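Local coordinates for protein betaine aldehyde dehydrogenase (Staphylococcus aureus subsp. aureus COL, PDB 4QTO) that catalyses the NAD-dependent oxidation of betaine aldehyde to glycine betaine, as a member of the aldehyde dehydrogenase family with a Rossmann-type nucleotide-binding domain, at residues Val173-Thr178 / Asp242-His247; Val253-Gly258 / Lys263-Asn268; Glu430-Ala435 / Ala458-Leu463. All blocks are in the same frame, centred on the assembly; numbering follows the deposited sequence. Where two conformers were deposited one is given.

Interaction 1: residues Val173-Thr178 / Asp242-His247; sequences VVTQIT and DVMSGH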
# COMPACT_ATOMS: atom_id res chain seq x y z
N VAL A 173 18.08 16.75 -7.20
CA VAL A 173 19.30 17.11 -6.52
C VAL A 173 18.96 17.42 -5.07
O VAL A 173 18.07 18.26 -4.79
CB VAL A 173 19.92 18.34 -7.19
CG1 VAL A 173 21.07 18.90 -6.35
CG2 VAL A 173 20.39 18.03 -8.59
N VAL A 174 19.67 16.79 -4.13
CA VAL A 174 19.39 16.99 -2.73
C VAL A 174 20.63 17.47 -1.98
O VAL A 174 21.74 16.98 -2.24
CB VAL A 174 18.94 15.68 -2.05
CG1 VAL A 174 18.54 15.96 -0.60
CG2 VAL A 174 17.79 15.05 -2.82
N THR A 175 20.44 18.42 -1.07
CA THR A 175 21.51 18.89 -0.19
C THR A 175 21.19 18.30 1.20
O THR A 175 20.02 18.23 1.63
CB THR A 175 21.73 20.38 -0.18
OG1 THR A 175 20.52 21.03 0.17
CG2 THR A 175 22.22 20.84 -1.55
N GLN A 176 22.23 17.87 1.89
CA GLN A 176 22.09 17.11 3.12
C GLN A 176 23.08 17.68 4.14
O GLN A 176 24.28 17.69 3.87
CB GLN A 176 22.35 15.63 2.86
CG GLN A 176 21.37 15.03 1.84
CD GLN A 176 21.69 13.61 1.44
OE1 GLN A 176 22.85 13.22 1.33
NE2 GLN A 176 20.65 12.84 1.18
N ILE A 177 22.57 18.11 5.28
CA ILE A 177 23.40 18.77 6.33
C ILE A 177 23.16 18.01 7.62
O ILE A 177 22.02 17.88 8.07
CB ILE A 177 23.03 20.26 6.46
CG1 ILE A 177 23.30 20.98 5.14
CG2 ILE A 177 23.78 20.88 7.61
CD1 ILE A 177 22.71 22.38 5.06
N THR A 178 24.24 17.44 8.17
CA THR A 178 24.16 16.57 9.32
C THR A 178 24.78 17.16 10.59
O THR A 178 25.60 18.10 10.53
CB THR A 178 24.82 15.21 8.99
OG1 THR A 178 26.09 15.47 8.40
CG2 THR A 178 24.00 14.45 7.97
N ASP A 242 24.14 28.80 3.29
CA ASP A 242 23.21 29.55 2.47
C ASP A 242 23.15 29.05 1.04
O ASP A 242 22.07 29.01 0.43
CB ASP A 242 23.50 31.05 2.51
CG ASP A 242 23.07 31.70 3.82
OD1 ASP A 242 22.34 31.07 4.63
OD2 ASP A 242 23.47 32.86 4.02
N VAL A 243 24.30 28.69 0.45
CA VAL A 243 24.28 28.13 -0.90
C VAL A 243 23.58 26.77 -0.92
O VAL A 243 22.78 26.49 -1.81
CB VAL A 243 25.72 28.00 -1.48
CG1 VAL A 243 25.77 27.17 -2.76
CG2 VAL A 243 26.31 29.37 -1.72
N MET A 244 23.86 25.94 0.07
CA MET A 244 23.25 24.62 0.11
C MET A 244 21.74 24.64 0.30
O MET A 244 21.04 23.76 -0.21
CB MET A 244 23.90 23.75 1.18
CG MET A 244 25.35 23.46 0.81
SD MET A 244 26.14 22.34 1.99
CE MET A 244 25.23 20.82 1.58
N SER A 245 21.23 25.66 0.99
CA SER A 245 19.78 25.73 1.19
C SER A 245 19.08 26.64 0.20
O SER A 245 17.86 26.52 0.02
CB SER A 245 19.46 26.19 2.60
OG SER A 245 20.08 27.43 2.89
N GLY A 246 19.81 27.54 -0.44
CA GLY A 246 19.20 28.55 -1.29
C GLY A 246 19.45 28.49 -2.78
O GLY A 246 19.03 29.40 -3.50
N HIS A 247 20.17 27.48 -3.25
CA HIS A 247 20.50 27.39 -4.66
C HIS A 247 19.31 26.93 -5.49
O HIS A 247 18.54 26.02 -5.09
CB HIS A 247 21.68 26.45 -4.88
CG HIS A 247 22.38 26.66 -6.17
ND1 HIS A 247 21.90 26.18 -7.36
CD2 HIS A 247 23.50 27.37 -6.47
CE1 HIS A 247 22.70 26.55 -8.34
NE2 HIS A 247 23.69 27.27 -7.82

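Interaction 2: residues Val253-Gly258 / Lys263-Asn268; sequences VSFTGG and KHIMKN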
# COMPACT_ATOMS: atom_id res chain seq x y z
N VAL A 253 16.14 20.14 0.44
CA VAL A 253 17.15 20.45 1.45
C VAL A 253 16.75 19.61 2.68
O VAL A 253 15.63 19.73 3.19
CB VAL A 253 17.13 21.93 1.85
CG1 VAL A 253 18.18 22.18 2.94
CG2 VAL A 253 17.36 22.79 0.64
N SER A 254 17.65 18.74 3.13
CA SER A 254 17.43 17.87 4.28
C SER A 254 18.44 18.27 5.38
O SER A 254 19.63 18.05 5.19
CB SER A 254 17.57 16.40 3.93
OG SER A 254 17.33 15.59 5.08
N PHE A 255 17.95 18.79 6.49
CA PHE A 255 18.81 19.32 7.56
C PHE A 255 18.44 18.72 8.91
O PHE A 255 17.26 18.63 9.24
CB PHE A 255 18.65 20.83 7.63
CG PHE A 255 19.28 21.46 8.83
CD1 PHE A 255 20.62 21.82 8.84
CD2 PHE A 255 18.53 21.68 9.98
CE1 PHE A 255 21.19 22.39 9.95
CE2 PHE A 255 19.10 22.27 11.09
CZ PHE A 255 20.43 22.62 11.08
N THR A 256 19.46 18.28 9.64
CA THR A 256 19.31 17.79 10.99
C THR A 256 20.26 18.63 11.84
O THR A 256 21.46 18.70 11.53
CB THR A 256 19.63 16.29 11.09
OG1 THR A 256 18.69 15.56 10.28
CG2 THR A 256 19.52 15.82 12.53
N GLY A 257 19.72 19.31 12.83
CA GLY A 257 20.52 20.21 13.67
C GLY A 257 19.67 21.07 14.57
O GLY A 257 18.57 20.70 14.92
N GLY A 258 20.22 22.23 14.93
CA GLY A 258 19.52 23.12 15.88
C GLY A 258 18.35 23.84 15.29
O GLY A 258 18.34 24.14 14.07
N LYS A 263 15.34 26.91 11.11
CA LYS A 263 14.36 27.93 10.67
C LYS A 263 14.98 28.81 9.57
O LYS A 263 14.31 29.13 8.59
CB LYS A 263 13.90 28.78 11.84
CG LYS A 263 13.07 28.01 12.83
CD LYS A 263 12.66 28.88 13.99
CE LYS A 263 11.71 28.10 14.88
NZ LYS A 263 11.34 28.88 16.07
N HIS A 264 16.25 29.16 9.73
CA HIS A 264 17.00 29.97 8.74
C HIS A 264 17.08 29.22 7.41
O HIS A 264 16.86 29.80 6.35
CB HIS A 264 18.38 30.31 9.28
CG HIS A 264 19.24 31.06 8.32
ND1 HIS A 264 19.17 32.43 8.16
CD2 HIS A 264 20.23 30.64 7.49
CE1 HIS A 264 20.06 32.82 7.26
NE2 HIS A 264 20.70 31.74 6.83
N ILE A 265 17.40 27.94 7.49
CA ILE A 265 17.46 27.07 6.30
C ILE A 265 16.13 27.03 5.56
O ILE A 265 16.08 27.16 4.34
CB ILE A 265 17.93 25.68 6.69
CG1 ILE A 265 19.43 25.78 6.99
CG2 ILE A 265 17.63 24.63 5.61
CD1 ILE A 265 20.06 24.50 7.48
N MET A 266 15.04 26.88 6.30
CA MET A 266 13.72 26.84 5.70
C MET A 266 13.37 28.17 5.02
O MET A 266 12.80 28.19 3.92
CB MET A 266 12.68 26.47 6.73
CG MET A 266 11.29 26.37 6.18
SD MET A 266 10.15 25.63 7.34
CE MET A 266 8.59 25.88 6.51
N LYS A 267 13.72 29.28 5.65
CA LYS A 267 13.47 30.59 5.05
C LYS A 267 14.28 30.75 3.75
O LYS A 267 13.80 31.34 2.79
CB LYS A 267 13.75 31.71 6.05
CG LYS A 267 12.75 31.78 7.18
CD LYS A 267 13.21 32.78 8.25
CE LYS A 267 12.25 32.89 9.42
NZ LYS A 267 11.03 33.66 9.05
N ASN A 268 15.49 30.23 3.73
CA ASN A 268 16.32 30.24 2.54
C ASN A 268 15.76 29.39 1.43
O ASN A 268 15.73 29.79 0.27
CB ASN A 268 17.66 29.64 2.92
CG ASN A 268 18.62 30.64 3.50
OD1 ASN A 268 18.39 31.85 3.48
ND2 ASN A 268 19.74 30.14 3.99

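Interaction 3: residues Glu430-Ala435 / Ala458-Leu463; sequences EAIQLA and ANKLKL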
# COMPACT_ATOMS: atom_id res chain seq x y z
N GLU A 430 -3.28 14.92 33.58
CA GLU A 430 -2.24 15.93 33.83
C GLU A 430 -0.90 15.54 33.18
O GLU A 430 -0.20 16.39 32.62
CB GLU A 430 -2.04 16.19 35.32
CG GLU A 430 -1.11 17.37 35.54
CD GLU A 430 -0.90 17.79 36.99
OE1 GLU A 430 -1.11 16.99 37.92
OE2 GLU A 430 -0.51 18.95 37.17
N ALA A 431 -0.55 14.26 33.20
CA ALA A 431 0.68 13.77 32.55
C ALA A 431 0.67 14.14 31.06
O ALA A 431 1.65 14.63 30.51
CB ALA A 431 0.84 12.26 32.71
N ILE A 432 -0.45 13.85 30.41
CA ILE A 432 -0.61 14.17 29.00
C ILE A 432 -0.53 15.70 28.74
O ILE A 432 0.16 16.15 27.81
CB ILE A 432 -1.96 13.62 28.47
CG1 ILE A 432 -1.92 12.08 28.48
CG2 ILE A 432 -2.23 14.18 27.09
CD1 ILE A 432 -3.31 11.47 28.40
N GLN A 433 -1.23 16.48 29.56
CA GLN A 433 -1.24 17.94 29.40
C GLN A 433 0.17 18.52 29.54
O GLN A 433 0.59 19.34 28.72
CB GLN A 433 -2.18 18.59 30.40
CG GLN A 433 -3.64 18.34 30.13
CD GLN A 433 -4.56 18.90 31.19
OE1 GLN A 433 -4.12 19.63 32.09
NE2 GLN A 433 -5.85 18.56 31.10
N LEU A 434 0.91 18.09 30.55
CA LEU A 434 2.28 18.56 30.75
C LEU A 434 3.21 18.11 29.64
O LEU A 434 3.99 18.89 29.10
CB LEU A 434 2.82 18.08 32.10
CG LEU A 434 2.20 18.76 33.31
CD1 LEU A 434 2.72 18.07 34.57
CD2 LEU A 434 2.57 20.24 33.33
N ALA A 435 3.12 16.84 29.26
CA ALA A 435 3.98 16.31 28.21
C ALA A 435 3.81 17.05 26.89
O ALA A 435 4.81 17.28 26.19
CB ALA A 435 3.75 14.82 28.03
N ALA A 458 -0.16 7.01 25.10
CA ALA A 458 0.59 7.10 23.84
C ALA A 458 -0.24 7.70 22.71
O ALA A 458 0.27 8.47 21.90
CB ALA A 458 1.12 5.74 23.44
N ASN A 459 -1.52 7.35 22.64
CA ASN A 459 -2.36 7.88 21.58
C ASN A 459 -2.61 9.38 21.68
O ASN A 459 -2.92 10.01 20.67
CB ASN A 459 -3.65 7.08 21.51
CG ASN A 459 -3.45 5.74 20.78
OD1 ASN A 459 -3.11 5.71 19.59
ND2 ASN A 459 -3.65 4.65 21.50
N LYS A 460 -2.47 9.93 22.89
CA LYS A 460 -2.69 11.36 23.11
C LYS A 460 -1.43 12.24 23.09
O LYS A 460 -1.56 13.47 23.05
CB LYS A 460 -3.46 11.58 24.41
CG LYS A 460 -4.90 11.06 24.33
CD LYS A 460 -5.75 11.67 25.45
CE LYS A 460 -7.24 11.45 25.24
NZ LYS A 460 -7.61 10.03 25.43
N LEU A 461 -0.24 11.63 23.10
CA LEU A 461 1.00 12.41 23.05
C LEU A 461 1.29 12.87 21.65
O LEU A 461 1.26 12.06 20.70
CB LEU A 461 2.17 11.59 23.57
CG LEU A 461 2.04 11.14 25.02
CD1 LEU A 461 3.24 10.28 25.42
CD2 LEU A 461 1.94 12.35 25.96
N LYS A 462 1.58 14.16 21.48
CA LYS A 462 1.91 14.72 20.15
C LYS A 462 3.39 14.57 19.87
O LYS A 462 4.18 15.54 19.97
CB LYS A 462 1.43 16.16 20.06
CG LYS A 462 -0.08 16.26 20.21
CD LYS A 462 -0.46 17.70 20.49
CE LYS A 462 -1.90 17.85 20.97
NZ LYS A 462 -2.82 17.43 19.90
N LEU A 463 3.76 13.33 19.53
CA LEU A 463 5.15 12.94 19.34
C LEU A 463 5.28 11.97 18.18
O LEU A 463 4.40 11.12 18.01
CB LEU A 463 5.65 12.17 20.61
CG LEU A 463 5.58 12.91 21.94
CD1 LEU A 463 5.86 11.96 23.10
CD2 LEU A 463 6.55 14.08 21.92

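Interaction 1: residues Val173-Thr178 / Asp242-His247
The hydroxyl of Thr175 donates a hydrogen bond from OG1 to the backbone O of Met244 at 2.8 Å, tying a central strand of the Rossmann-type sheet to the last turn of helix 237-246, which packs on it. The hydroxyl approaches the carbonyl from off its axis, at a C=O...OG1 angle of 138°, and stands 39° above its plane. With chi1 at 57°, OG1 sits between the backbone N and the carbonyl carbon of its own residue, and this turns the hydroxyl toward the helix. The carbonyl it meets belongs to a helix end, where the backbone bonds of Gly246 and His247 are weak; His247 is the first residue to leave helical geometry. The axes of strand 173-177 and helix 242-246 approach to 8.6 Å. Besides lending its carbonyl, Met244 reaches back to the strand with its thioether chain, bent at the last torsion. In the conformer described, one of two, its CE lies 3.9 Å from Thr175 CB and 4.1 Å from Ile177 CG1, contacts that are less certain for that reason. Next to the strand, 252-256 continues the buried sheet, with Val253 touching Thr175 and Phe255 touching Ile177. Toward helix 259-269, Ser245 OG and Asp242 OD1 both bond Asn268 ND2. The methyl of Thr175 flanks the bonded carbonyl as well, with CG2 3.4 Å from Met244 O.

Interaction 2: residues Val253-Gly258 / Lys263-Asn268
Ile265 points its CD1 methyl at the face of the Phe255 ring, the two side chains meeting at about a right angle. In the conformer described, one of two for Ile265, the methyl lies over one ring face in a CH-pi arrangement, though its modelled position is too close to the ring for the exact distance to be trusted. Phe255 CG is anti to the backbone N (chi1 169°), and chi2 of 86° stands the ring with a face toward the helix. The other branch of the isoleucine, CG2, turns to Val253, two residues earlier on the strand, and meets its CG1 at 3.7 Å, the two chains crossing obliquely. One isoleucine thus spans two residues that alternate along the strand and face the helix. Strand 252-256 and helix 259-269 open a beta-alpha-beta unit that closes with strand 275-279 in the Rossmann-type domain; Phe255 also packs on Leu278 of that last strand. Lys267 NZ bonds Asn271 OD1 of the second subunit, which places this helix at a subunit interface. Across the two segments the joint is made by hydrocarbon alone, so its cohesion comes from dispersion and burial of apolar surface, to which the ring face may add a little.

Interaction 3: residues Glu430-Ala435 / Ala458-Leu463
Residues 430-435 are regular helix, with Leu434 N and Ala435 N bonding back to Glu430 O and Ala431 O, whereas 458-463 leaves its helix: Leu461 has extended backbone angles and Lys462 is the centre of an inverse gamma turn. The two backbones come nearest at Ile432 and Leu461, whose CA atoms lie 6.4 Å apart. Ile432 covers the aliphatic part of Lys460 with two methyls. Its CD1 is 3.8 Å from Lys460 CD, and its CG2 is 3.9 Å from Lys460 CB. Beyond CD the lysine chain leads away from the isoleucine. Both helices belong to the alpha/beta domain built on the seven-stranded sheet that includes strands 285-288 and 443-447; helix 428-436 leads into strand 443-447, and helix 451-460 into strand 465-468. Ala435 lies against that sheet at Pro285, Ile287 and Leu320. The same CB also meets Leu461 CD2 at 3.7 Å. The leucine reaches it with CG beside its own backbone N (chi1 -62°). The chain leaving the second helix is also held by Asn436, whose amide ND2 bonds Lys460 O and whose OD1 takes Lys462 N, while Lys462 NZ forms a salt bridge with Glu84 of the second subunit.

Overall arrangement
The three contacts follow one another along the chain in series. Interactions 1 and 2 are neighbours, their centres 9 Å apart, and share one sheet: strands 162-177 and 252-256 lie side by side in it, and helices 237-246 and 259-269 are further tied by a bond from Asp242 to His264. Together they form part of the Rossmann-type nucleotide-binding half. Interaction 3 belongs to the other sheet, its centre about 34 Å from that of interaction 1 and about 27 Å from that of interaction 2. In the aldehyde dehydrogenase fold this second sheet characterises the catalytic domain. Interactions 2 and 3 both border the second subunit, so each domain contributes to the assembly.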